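Dihydrofolate reductase (Coxiella burnetii, PDB 3TQ9) probably catalyses the NADPH-dependent reduction of 7,8-dihydrofolate to tetrahydrofolate, a key step in folate metabolism and the supply of DNA precursors. Local coordinates at residues Met1-Ile6 with Lys108-Ile113; Asn60-Gln65 with Cys74-Ser79. All coordinates share one frame; numbering follows the deposited sequence.

Contact 1 (Met1-Ile6 with Lys108-Ile113). With MTX (methotrexate), chain C.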
ATOM      1  N   MET A   1       8.216  10.739 -11.509  1.00 76.92           N
ATOM      2  CA  MET A   1       7.829   9.823 -10.407  1.00 72.03           C
ATOM      3  C   MET A   1       6.615   8.975 -10.786  1.00 70.21           C
ATOM      4  O   MET A   1       5.569   9.506 -11.150  1.00 70.40           O
ATOM      5  CB  MET A   1       7.507  10.639  -9.161  1.00 69.14           C
ATOM      6  CG  MET A   1       7.182   9.815  -7.935  1.00 64.60           C
ATOM      7  SD  MET A   1       5.901  10.611  -6.969  1.00 62.47           S
ATOM      8  CE  MET A   1       6.708  12.135  -6.502  1.00 63.68           C
ATOM      9  N   ILE A   2       6.764   7.659 -10.689  1.00 68.95           N
ATOM     10  CA  ILE A   2       5.668   6.729 -10.911  1.00 67.42           C
ATOM     11  C   ILE A   2       5.069   6.393  -9.552  1.00 62.72           C
ATOM     12  O   ILE A   2       5.804   6.050  -8.629  1.00 61.51           O
ATOM     13  CB  ILE A   2       6.172   5.436 -11.584  1.00 69.87           C
ATOM     14  CG1 ILE A   2       6.772   5.747 -12.958  1.00 75.67           C
ATOM     15  CG2 ILE A   2       5.059   4.400 -11.702  1.00 68.47           C
ATOM     16  CD1 ILE A   2       5.838   6.511 -13.911  1.00 79.24           C
ATOM     17  N   ILE A   3       3.744   6.498  -9.426  1.00 60.79           N
ATOM     18  CA  ILE A   3       3.060   6.223  -8.158  1.00 56.37           C
ATOM     19  C   ILE A   3       2.394   4.858  -8.221  1.00 56.00           C
ATOM     20  O   ILE A   3       1.506   4.625  -9.044  1.00 57.58           O
ATOM     21  CB  ILE A   3       2.001   7.300  -7.834  1.00 55.46           C
ATOM     22  CG1 ILE A   3       2.676   8.649  -7.587  1.00 55.22           C
ATOM     23  CG2 ILE A   3       1.186   6.886  -6.618  1.00 52.33           C
ATOM     24  CD1 ILE A   3       1.711   9.769  -7.334  1.00 54.93           C
ATOM     25  N   THR A   4       2.824   3.964  -7.335  1.00 54.44           N
ATOM     26  CA  THR A   4       2.395   2.587  -7.356  1.00 54.67           C
ATOM     27  C   THR A   4       1.677   2.231  -6.067  1.00 52.74           C
ATOM     28  O   THR A   4       2.193   2.503  -4.982  1.00 51.13           O
ATOM     29  CB  THR A   4       3.594   1.670  -7.504  1.00 56.07           C
ATOM     30  OG1 THR A   4       4.256   1.960  -8.741  1.00 59.09           O
ATOM     31  CG2 THR A   4       3.161   0.211  -7.484  1.00 56.10           C
ATOM     32  N   LEU A   5       0.487   1.640  -6.194  1.00 53.41           N
ATOM     33  CA  LEU A   5      -0.231   1.088  -5.045  1.00 51.98           C
ATOM     34  C   LEU A   5       0.046  -0.403  -5.004  1.00 53.33           C
ATOM     35  O   LEU A   5      -0.108  -1.084  -6.014  1.00 55.75           O
ATOM     36  CB  LEU A   5      -1.742   1.319  -5.161  1.00 52.75           C
ATOM     37  CG  LEU A   5      -2.352   2.680  -4.794  1.00 51.82           C
ATOM     38  CD1 LEU A   5      -1.545   3.812  -5.333  1.00 51.83           C
ATOM     39  CD2 LEU A   5      -3.772   2.766  -5.312  1.00 52.94           C
ATOM     40  N   ILE A   6       0.468  -0.902  -3.844  1.00 52.35           N
ATOM     41  CA  ILE A   6       0.620  -2.335  -3.609  1.00 53.82           C
ATOM     42  C   ILE A   6      -0.344  -2.732  -2.488  1.00 53.51           C
ATOM     43  O   ILE A   6      -0.339  -2.131  -1.412  1.00 52.38           O
ATOM     44  CB  ILE A   6       2.107  -2.718  -3.282  1.00 54.18           C
ATOM     45  CG1 ILE A   6       2.293  -4.239  -3.265  1.00 55.81           C
ATOM     46  CG2 ILE A   6       2.584  -2.106  -1.965  1.00 51.94           C
ATOM     47  CD1 ILE A   6       3.743  -4.659  -3.237  1.00 57.08           C
ATOM     48  N   LYS A 108      -4.342   9.295  -8.276  1.00 63.25           N
ATOM     49  CA  LYS A 108      -3.005   9.683  -8.710  1.00 62.85           C
ATOM     50  C   LYS A 108      -2.176   8.476  -9.146  1.00 61.65           C
ATOM     51  O   LYS A 108      -1.080   8.642  -9.663  1.00 62.43           O
ATOM     52  CB  LYS A 108      -2.290  10.415  -7.579  1.00 60.46           C
ATOM     53  CG  LYS A 108      -2.937  11.730  -7.254  1.00 63.79           C
ATOM     54  CD  LYS A 108      -2.270  12.425  -6.083  1.00 63.65           C
ATOM     55  CE  LYS A 108      -2.769  13.863  -5.990  1.00 66.42           C
ATOM     56  NZ  LYS A 108      -2.026  14.642  -4.968  1.00 67.33           N
ATOM     57  N   ALA A 109      -2.714   7.273  -8.961  1.00 60.61           N
ATOM     58  CA  ALA A 109      -1.965   6.039  -9.168  1.00 59.89           C
ATOM     59  C   ALA A 109      -1.635   5.812 -10.626  1.00 63.30           C
ATOM     60  O   ALA A 109      -2.501   5.908 -11.477  1.00 66.30           O
ATOM     61  CB  ALA A 109      -2.742   4.848  -8.627  1.00 58.72           C
ATOM     62  N   ASP A 110      -0.368   5.509 -10.891  1.00 63.74           N
ATOM     63  CA  ASP A 110       0.104   5.130 -12.220  1.00 67.82           C
ATOM     64  C   ASP A 110       0.018   3.618 -12.386  1.00 68.52           C
ATOM     65  O   ASP A 110      -0.417   3.127 -13.424  1.00 72.13           O
ATOM     66  CB  ASP A 110       1.562   5.568 -12.424  1.00 68.72           C
ATOM     67  CG  ASP A 110       1.720   7.071 -12.546  1.00 69.56           C
ATOM     68  OD1 ASP A 110       1.187   7.651 -13.507  1.00 74.34           O
ATOM     69  OD2 ASP A 110       2.409   7.670 -11.699  1.00 68.49           O
ATOM     70  N   LYS A 111       0.450   2.893 -11.356  1.00 65.75           N
ATOM     71  CA  LYS A 111       0.522   1.434 -11.388  1.00 66.64           C
ATOM     72  C   LYS A 111      -0.100   0.843 -10.131  1.00 63.11           C
ATOM     73  O   LYS A 111      -0.071   1.461  -9.064  1.00 59.67           O
ATOM     74  CB  LYS A 111       1.983   0.985 -11.484  1.00 67.82           C
ATOM     75  CG  LYS A 111       2.145  -0.368 -12.150  1.00 73.25           C
ATOM     76  CD  LYS A 111       3.565  -0.953 -12.041  1.00 76.80           C
ATOM     77  CE  LYS A 111       3.641  -2.313 -12.785  1.00 82.27           C
ATOM     78  NZ  LYS A 111       4.901  -3.083 -12.543  1.00 84.57           N
ATOM     79  N   MET A 112      -0.667  -0.356 -10.267  1.00 64.46           N
ATOM     80  CA  MET A 112      -1.142  -1.145  -9.121  1.00 62.30           C
ATOM     81  C   MET A 112      -0.505  -2.540  -9.118  1.00 63.55           C
ATOM     82  O   MET A 112      -0.385  -3.172 -10.164  1.00 67.29           O
ATOM     83  CB  MET A 112      -2.674  -1.263  -9.130  1.00 63.41           C
ATOM     84  CG  MET A 112      -3.394   0.043  -8.813  1.00 62.21           C
ATOM     85  SD  MET A 112      -5.040  -0.173  -8.126  1.00 62.39           S
ATOM     86  CE  MET A 112      -5.949  -0.649  -9.588  1.00 67.23           C
ATOM     87  N   ILE A 113      -0.085  -3.001  -7.942  1.00 61.11           N
ATOM     88  CA  ILE A 113       0.396  -4.367  -7.762  1.00 62.70           C
ATOM     89  C   ILE A 113      -0.472  -5.023  -6.707  1.00 61.78           C
ATOM     90  O   ILE A 113      -0.306  -4.771  -5.512  1.00 59.01           O
ATOM     91  CB  ILE A 113       1.865  -4.403  -7.331  1.00 62.06           C
ATOM     92  CG1 ILE A 113       2.706  -3.628  -8.344  1.00 63.85           C
ATOM     93  CG2 ILE A 113       2.347  -5.852  -7.195  1.00 64.38           C
ATOM     94  CD1 ILE A 113       4.193  -3.855  -8.227  1.00 66.32           C
TER
HETATM   95  N1  MTX C2001       0.707  -7.342   1.202  1.00 56.68           N
HETATM   96  C2  MTX C2001       0.765  -6.723  -0.034  1.00 56.23           C
HETATM   97  NA2 MTX C2001       0.781  -7.450  -1.138  1.00 55.56           N
HETATM   98  N3  MTX C2001       0.800  -5.345  -0.133  1.00 56.70           N
HETATM   99  C4  MTX C2001       0.785  -4.558   0.997  1.00 56.61           C
HETATM  100  NA4 MTX C2001       0.820  -3.232   0.887  1.00 56.62           N
HETATM  101  C4A MTX C2001       0.729  -5.166   2.246  1.00 57.10           C
HETATM  102  N5  MTX C2001       0.714  -4.385   3.386  1.00 56.81           N
HETATM  103  C6  MTX C2001       0.667  -4.978   4.620  1.00 56.84           C
HETATM  104  C7  MTX C2001       0.626  -6.373   4.736  1.00 57.03           C
HETATM  105  N8  MTX C2001       0.645  -7.166   3.597  1.00 57.17           N
HETATM  106  C8A MTX C2001       0.692  -6.566   2.349  1.00 57.45           C
HETATM  107  C9  MTX C2001       0.659  -4.073   5.822  1.00 57.78           C
HETATM  108  N10 MTX C2001       1.157  -4.765   6.999  1.00 58.95           N
HETATM  109  CM  MTX C2001       0.202  -4.944   8.110  1.00 59.12           C
HETATM  110  C11 MTX C2001       4.911  -6.709   7.094  1.00 62.62           C
HETATM  111  C12 MTX C2001       3.958  -6.974   8.063  1.00 61.80           C
HETATM  112  C13 MTX C2001       2.723  -6.336   8.025  1.00 61.37           C
HETATM  113  C14 MTX C2001       2.435  -5.415   7.016  1.00 59.92           C
HETATM  114  C15 MTX C2001       3.407  -5.152   6.049  1.00 60.42           C
HETATM  115  C16 MTX C2001       4.639  -5.796   6.089  1.00 61.43           C
HETATM  116  C   MTX C2001       6.232  -7.415   7.161  1.00 63.10           C
HETATM  117  O   MTX C2001       6.641  -7.966   8.395  1.00 63.40           O
HETATM  118  N   MTX C2001       6.997  -7.504   6.076  1.00 63.80           N
HETATM  119  CA  MTX C2001       8.440  -7.590   6.201  1.00 64.50           C
HETATM  120  CT  MTX C2001       9.121  -6.964   5.038  1.00 64.35           C
HETATM  121  O1  MTX C2001       8.460  -6.627   4.040  1.00 64.33           O
HETATM  122  O2  MTX C2001      10.358  -6.767   5.075  1.00 64.97           O
HETATM  123  CB  MTX C2001       8.927  -9.029   6.350  1.00 65.01           C
HETATM  124  CG  MTX C2001       8.021 -10.052   5.682  1.00 66.80           C
HETATM  125  CD  MTX C2001       8.618 -11.417   5.921  1.00 70.29           C
HETATM  126  OE1 MTX C2001       9.309 -11.959   5.020  1.00 72.46           O
HETATM  127  OE2 MTX C2001       8.431 -12.008   7.019  1.00 72.34           O
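Ile3 O is gripped by two consecutive backbone amides of segment 108-113. Asp110 N donates to Ile3 O at 2.8 Å, lying in the carbonyl plane, and Lys111 N does so at 3.1 Å, tilted about 25° from that plane. The same residue is held at its other end by a side chain: Ile3 N donates a hydrogen bond to Asp110 OD2 over 2.9 Å, nearly straight (166° at the hydrogen), entering on the carboxylate's anti lone pair. Asp110 can do this because its CG stands anti to its own carbonyl carbon (chi1 -70°), which carries the carboxylate back along the Met1-Ile6 backbone. One aspartate thus holds Ile3 at both its N and its O, the first through its carboxylate and the second through its own amide, just before regular pairing with strand 111-113 begins; its side chain crosses that of Ile2 at about a right angle, CB against CG2.

Beyond this clamp the strands run as central neighbours in the mixed sheet of the dihydrofolate reductase fold. Leu5 lends both backbone groups to the partner: its N donates to Lys111 O, and its O receives Ile113 N at 2.7 Å. On one face Leu5 CD1 rests on Ala109 CB at 3.7 Å, with Leu106 and Trp135 adding to the apolar cover. On the face of Thr4 and Ile6, Thr4 lies side by side with Lys111, its CG2 approaches Ile113 CG1 at 4.0 Å, and OG1 turns to Glu92. Phe32 and Ile35 of helix 26-36 also cover Ile6 here.

At the far end Ile6 O accepts from the 4-amino group of methotrexate, NA4, at 2.8 Å, while Asp28 and Arg58 hold the ligand as well. The flanking bonds of Leu5 O with Ile113 N and of Ile6 with Ile95 probably help to place this carbonyl.

Contact 2 (Asn60-Gln65 with Cys74-Ser79). With NDP (NADPH dihydro-nicotinamide-adenine-dinucleotide phosphate), chain B.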
ATOM      1  N   ASN A  60      10.783   4.513   5.263  1.00 57.16           N
ATOM      2  CA  ASN A  60       9.434   4.473   5.759  1.00 53.93           C
ATOM      3  C   ASN A  60       8.927   5.886   5.862  1.00 53.09           C
ATOM      4  O   ASN A  60       9.538   6.706   6.538  1.00 55.13           O
ATOM      5  CB  ASN A  60       9.383   3.808   7.123  1.00 54.90           C
ATOM      6  CG  ASN A  60       9.547   2.317   7.045  1.00 55.66           C
ATOM      7  OD1 ASN A  60       8.598   1.578   7.277  1.00 55.35           O
ATOM      8  ND2 ASN A  60      10.753   1.859   6.731  1.00 57.35           N
ATOM      9  N   ILE A  61       7.817   6.174   5.184  1.00 50.57           N
ATOM     10  CA  ILE A  61       7.199   7.496   5.222  1.00 49.97           C
ATOM     11  C   ILE A  61       5.793   7.351   5.761  1.00 48.23           C
ATOM     12  O   ILE A  61       4.990   6.603   5.195  1.00 46.76           O
ATOM     13  CB  ILE A  61       7.158   8.144   3.824  1.00 49.80           C
ATOM     14  CG1 ILE A  61       8.559   8.138   3.196  1.00 51.75           C
ATOM     15  CG2 ILE A  61       6.623   9.562   3.914  1.00 50.32           C
ATOM     16  CD1 ILE A  61       8.685   8.940   1.934  1.00 51.84           C
ATOM     17  N   VAL A  62       5.496   8.056   6.853  1.00 49.05           N
ATOM     18  CA  VAL A  62       4.188   7.960   7.525  1.00 48.45           C
ATOM     19  C   VAL A  62       3.383   9.277   7.457  1.00 49.22           C
ATOM     20  O   VAL A  62       3.915  10.359   7.731  1.00 50.65           O
ATOM     21  CB  VAL A  62       4.365   7.511   9.004  1.00 50.42           C
ATOM     22  CG1 VAL A  62       3.017   7.452   9.733  1.00 50.22           C
ATOM     23  CG2 VAL A  62       5.099   6.152   9.064  1.00 49.00           C
ATOM     24  N   ILE A  63       2.100   9.166   7.095  1.00 48.30           N
ATOM     25  CA  ILE A  63       1.216  10.314   6.971  1.00 49.18           C
ATOM     26  C   ILE A  63       0.302  10.385   8.195  1.00 51.33           C
ATOM     27  O   ILE A  63      -0.422   9.432   8.487  1.00 51.13           O
ATOM     28  CB  ILE A  63       0.341  10.246   5.691  1.00 48.19           C
ATOM     29  CG1 ILE A  63       1.182   9.904   4.456  1.00 45.92           C
ATOM     30  CG2 ILE A  63      -0.405  11.565   5.479  1.00 48.41           C
ATOM     31  CD1 ILE A  63       2.401  10.726   4.285  1.00 45.97           C
ATOM     32  N   THR A  64       0.363  11.503   8.914  1.00 53.58           N
ATOM     33  CA  THR A  64      -0.475  11.732  10.081  1.00 56.15           C
ATOM     34  C   THR A  64      -0.943  13.170  10.074  1.00 59.29           C
ATOM     35  O   THR A  64      -0.387  13.992   9.357  1.00 59.32           O
ATOM     36  CB  THR A  64       0.274  11.463  11.404  1.00 57.88           C
ATOM     37  OG1 THR A  64      -0.627  11.664  12.507  1.00 60.59           O
ATOM     38  CG2 THR A  64       1.495  12.379  11.555  1.00 58.21           C
ATOM     39  N   GLN A  65      -1.979  13.465  10.858  1.00 62.65           N
ATOM     40  CA  GLN A  65      -2.373  14.844  11.103  1.00 66.49           C
ATOM     41  C   GLN A  65      -1.828  15.330  12.447  1.00 69.93           C
ATOM     42  O   GLN A  65      -1.897  16.518  12.743  1.00 73.18           O
ATOM     43  CB  GLN A  65      -3.895  14.990  11.038  1.00 69.04           C
ATOM     44  CG  GLN A  65      -4.455  14.670   9.657  1.00 67.27           C
ATOM     45  CD  GLN A  65      -5.963  14.526   9.621  1.00 70.77           C
ATOM     46  OE1 GLN A  65      -6.644  15.264   8.903  1.00 71.59           O
ATOM     47  NE2 GLN A  65      -6.496  13.556  10.381  1.00 71.73           N
ATOM     48  N   CYS A  74      11.205   6.622  10.830  1.00 67.09           N
ATOM     49  CA  CYS A  74      10.316   7.012   9.737  1.00 63.46           C
ATOM     50  C   CYS A  74      10.299   8.527   9.510  1.00 63.61           C
ATOM     51  O   CYS A  74      10.550   9.290  10.430  1.00 66.38           O
ATOM     52  CB  CYS A  74       8.885   6.565  10.061  1.00 61.14           C
ATOM     53  SG  CYS A  74       8.724   4.871  10.654  1.00 61.86           S
ATOM     54  N   ASP A  75       9.995   8.949   8.282  1.00 61.20           N
ATOM     55  CA  ASP A  75       9.739  10.359   7.981  1.00 61.54           C
ATOM     56  C   ASP A  75       8.247  10.604   8.095  1.00 58.47           C
ATOM     57  O   ASP A  75       7.454   9.812   7.598  1.00 55.32           O
ATOM     58  CB  ASP A  75      10.188  10.732   6.563  1.00 61.64           C
ATOM     59  CG  ASP A  75      11.675  10.609   6.369  1.00 66.13           C
ATOM     60  OD1 ASP A  75      12.404  10.475   7.374  1.00 70.46           O
ATOM     61  OD2 ASP A  75      12.121  10.646   5.199  1.00 68.43           O
ATOM     62  N   ILE A  76       7.877  11.700   8.753  1.00 59.82           N
ATOM     63  CA  ILE A  76       6.476  12.079   8.935  1.00 58.25           C
ATOM     64  C   ILE A  76       6.113  13.192   7.974  1.00 58.04           C
ATOM     65  O   ILE A  76       6.844  14.163   7.852  1.00 60.29           O
ATOM     66  CB  ILE A  76       6.216  12.624  10.341  1.00 61.03           C
ATOM     67  CG1 ILE A  76       6.678  11.628  11.410  1.00 62.18           C
ATOM     68  CG2 ILE A  76       4.739  12.966  10.508  1.00 60.24           C
ATOM     69  CD1 ILE A  76       5.870  10.375  11.461  1.00 59.68           C
ATOM     70  N   PHE A  77       4.980  13.050   7.298  1.00 55.76           N
ATOM     71  CA  PHE A  77       4.417  14.138   6.504  1.00 56.20           C
ATOM     72  C   PHE A  77       2.962  14.340   6.890  1.00 56.14           C
ATOM     73  O   PHE A  77       2.302  13.415   7.361  1.00 54.80           O
ATOM     74  CB  PHE A  77       4.532  13.839   5.010  1.00 54.60           C
ATOM     75  CG  PHE A  77       5.938  13.922   4.472  1.00 54.54           C
ATOM     76  CD1 PHE A  77       6.443  15.122   3.992  1.00 57.03           C
ATOM     77  CD2 PHE A  77       6.740  12.791   4.415  1.00 52.72           C
ATOM     78  CE1 PHE A  77       7.730  15.194   3.475  1.00 58.17           C
ATOM     79  CE2 PHE A  77       8.024  12.849   3.905  1.00 53.92           C
ATOM     80  CZ  PHE A  77       8.523  14.055   3.432  1.00 57.19           C
ATOM     81  N   TYR A  78       2.463  15.549   6.693  1.00 58.19           N
ATOM     82  CA  TYR A  78       1.142  15.901   7.187  1.00 59.66           C
ATOM     83  C   TYR A  78       0.045  15.812   6.119  1.00 59.20           C
ATOM     84  O   TYR A  78      -1.120  16.101   6.392  1.00 60.89           O
ATOM     85  CB  TYR A  78       1.184  17.275   7.852  1.00 63.49           C
ATOM     86  CG  TYR A  78       2.158  17.342   9.019  1.00 64.73           C
ATOM     87  CD1 TYR A  78       2.232  16.308   9.953  1.00 63.13           C
ATOM     88  CD2 TYR A  78       2.985  18.442   9.200  1.00 67.64           C
ATOM     89  CE1 TYR A  78       3.107  16.360  11.014  1.00 65.17           C
ATOM     90  CE2 TYR A  78       3.865  18.503  10.270  1.00 70.17           C
ATOM     91  CZ  TYR A  78       3.918  17.455  11.169  1.00 68.95           C
ATOM     92  OH  TYR A  78       4.783  17.494  12.230  1.00 72.54           O
ATOM     93  N   SER A  79       0.415  15.389   4.917  1.00 57.29           N
ATOM     94  CA  SER A  79      -0.561  15.059   3.896  1.00 56.75           C
ATOM     95  C   SER A  79       0.139  14.180   2.909  1.00 54.58           C
ATOM     96  O   SER A  79       1.368  14.165   2.871  1.00 54.72           O
ATOM     97  CB  SER A  79      -1.091  16.318   3.206  1.00 59.58           C
ATOM     98  OG  SER A  79      -0.032  17.191   2.853  1.00 61.66           O
TER
HETATM   99  PA  NDP B1001      -4.626   4.022   7.320  1.00 51.95           P
HETATM  100  O1A NDP B1001      -5.081   4.614   6.020  1.00 53.53           O
HETATM  101  O2A NDP B1001      -3.508   3.024   7.311  1.00 53.40           O
HETATM  102  O5B NDP B1001      -4.185   5.233   8.247  1.00 51.86           O
HETATM  103  C5B NDP B1001      -5.161   6.206   8.607  1.00 52.82           C
HETATM  104  C4B NDP B1001      -4.469   7.386   9.267  1.00 52.36           C
HETATM  105  O4B NDP B1001      -3.555   7.971   8.338  1.00 52.87           O
HETATM  106  C3B NDP B1001      -5.385   8.533   9.671  1.00 52.28           C
HETATM  107  O3B NDP B1001      -6.007   8.350  10.937  1.00 53.20           O
HETATM  108  C2B NDP B1001      -4.413   9.676   9.717  1.00 52.23           C
HETATM  109  O2B NDP B1001      -3.586   9.548  10.869  1.00 52.73           O
HETATM  110  C1B NDP B1001      -3.533   9.391   8.512  1.00 51.93           C
HETATM  111  N9A NDP B1001      -3.985  10.009   7.255  1.00 51.06           N
HETATM  112  C8A NDP B1001      -4.657   9.403   6.266  1.00 51.96           C
HETATM  113  N7A NDP B1001      -4.894  10.273   5.252  1.00 53.30           N
HETATM  114  C5A NDP B1001      -4.350  11.452   5.602  1.00 52.14           C
HETATM  115  C6A NDP B1001      -4.230  12.790   5.008  1.00 54.41           C
HETATM  116  N6A NDP B1001      -4.752  13.055   3.789  1.00 56.56           N
HETATM  117  N1A NDP B1001      -3.580  13.739   5.713  1.00 54.42           N
HETATM  118  C2A NDP B1001      -3.057  13.490   6.923  1.00 52.04           C
HETATM  119  N3A NDP B1001      -3.137  12.296   7.506  1.00 50.33           N
HETATM  120  C4A NDP B1001      -3.757  11.267   6.915  1.00 50.96           C
HETATM  121  O3  NDP B1001      -5.850   3.421   8.181  1.00 53.43           O
HETATM  122  PN  NDP B1001      -6.875   2.235   7.774  1.00 53.23           P
HETATM  123  O1N NDP B1001      -7.773   2.640   6.631  1.00 54.33           O
HETATM  124  O2N NDP B1001      -7.510   1.823   9.068  1.00 55.50           O
HETATM  125  O5D NDP B1001      -5.950   1.038   7.281  1.00 54.81           O
HETATM  126  C5D NDP B1001      -5.352   0.167   8.233  1.00 54.75           C
HETATM  127  C4D NDP B1001      -5.960  -1.200   8.019  1.00 55.07           C
HETATM  128  O4D NDP B1001      -5.638  -1.652   6.703  1.00 54.12           O
HETATM  129  C3D NDP B1001      -5.360  -2.199   8.983  1.00 55.93           C
HETATM  130  O3D NDP B1001      -6.293  -3.259   9.220  1.00 57.10           O
HETATM  131  C2D NDP B1001      -4.167  -2.715   8.219  1.00 55.62           C
HETATM  132  O2D NDP B1001      -3.715  -3.960   8.766  1.00 57.57           O
HETATM  133  C1D NDP B1001      -4.768  -2.789   6.813  1.00 54.30           C
HETATM  134  N1N NDP B1001      -3.819  -2.735   5.703  1.00 52.93           N
HETATM  135  C2N NDP B1001      -3.900  -3.706   4.792  1.00 52.43           C
HETATM  136  C3N NDP B1001      -3.066  -3.744   3.701  1.00 51.73           C
HETATM  137  C7N NDP B1001      -3.185  -4.842   2.703  1.00 51.35           C
HETATM  138  O7N NDP B1001      -2.443  -4.852   1.746  1.00 51.23           O
HETATM  139  N7N NDP B1001      -4.086  -5.799   2.887  1.00 52.08           N
HETATM  140  C4N NDP B1001      -2.055  -2.648   3.547  1.00 52.61           C
HETATM  141  C5N NDP B1001      -2.024  -1.628   4.580  1.00 52.60           C
HETATM  142  C6N NDP B1001      -2.936  -1.722   5.623  1.00 53.14           C
HETATM  143  P2B NDP B1001      -3.785  10.281  12.278  1.00 52.02           P
HETATM  144  O1X NDP B1001      -4.956   9.501  12.799  1.00 54.28           O
HETATM  145  O2X NDP B1001      -2.520  10.016  13.058  1.00 53.89           O
HETATM  146  O3X NDP B1001      -3.980  11.739  11.972  1.00 53.25           O
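Val62 and Phe77 bury the most surface where the parallel edge of the dihydrofolate reductase sheet forms, strand 74-77 being its outermost strand on this side; Thr64 comes next. Val62 is tied by both backbone groups: its N donates to Asp75 O at 2.7 Å, nearly straight at 170°, and its O receives Phe77 N. Its side chain lies on the face shared with Ile76 and Cys74, with CG2 over Cys74 CB and CB against Ile76 CD1, while Phe48 and Ile71 add cover.

Phe77 projects from the other face, towards helix 80-86. With CG anti to the carbonyl carbon (chi1 -72°), the ring presents its edge to Ile61: CG2 of that residue lies near the ring plane, 3.3 Å from Phe77 CD2. Ile63 CD1 meets Phe77 CB at 3.8 Å, the two side chains crossing at a slant.

Thr64 carries the pairing out of the strand, its N donating to Phe77 O at 3.1 Å. Its two branches divide the work. CG2 is pressed tightly against Ile76 CG2, whereas OG1 faces the 2'-phosphate of NADPH, the group that distinguishes this cofactor from NADH. Gln65 N adds a bond to O3X of that phosphate, and Ile63 CG2 lies 3.5 Å from adenine N3A. Of the bonds from these two segments, the shortest to the phosphate is Thr64 OG1 to O2X, at 2.6 Å.

From the N terminus, segment 1-6 enters the middle of the sheet, but its contact 1 partner, 108-113, comes only after about a hundred residues. That long loop holds helices and strands, including strands 40-44 and 92-97, which lie between the two contacts in the sheet. Well within it, contact 2 closes a much shorter loop: eight residues, without helix or strand, join 60-65 to 74-79. The contacts therefore nest and do not cross. They do not touch, their centres lying about 18 Å apart, yet they serve one sheet: contact 1 joins central strands beside methotrexate, and contact 2 builds the outer edge beside the adenosine end of NADPH.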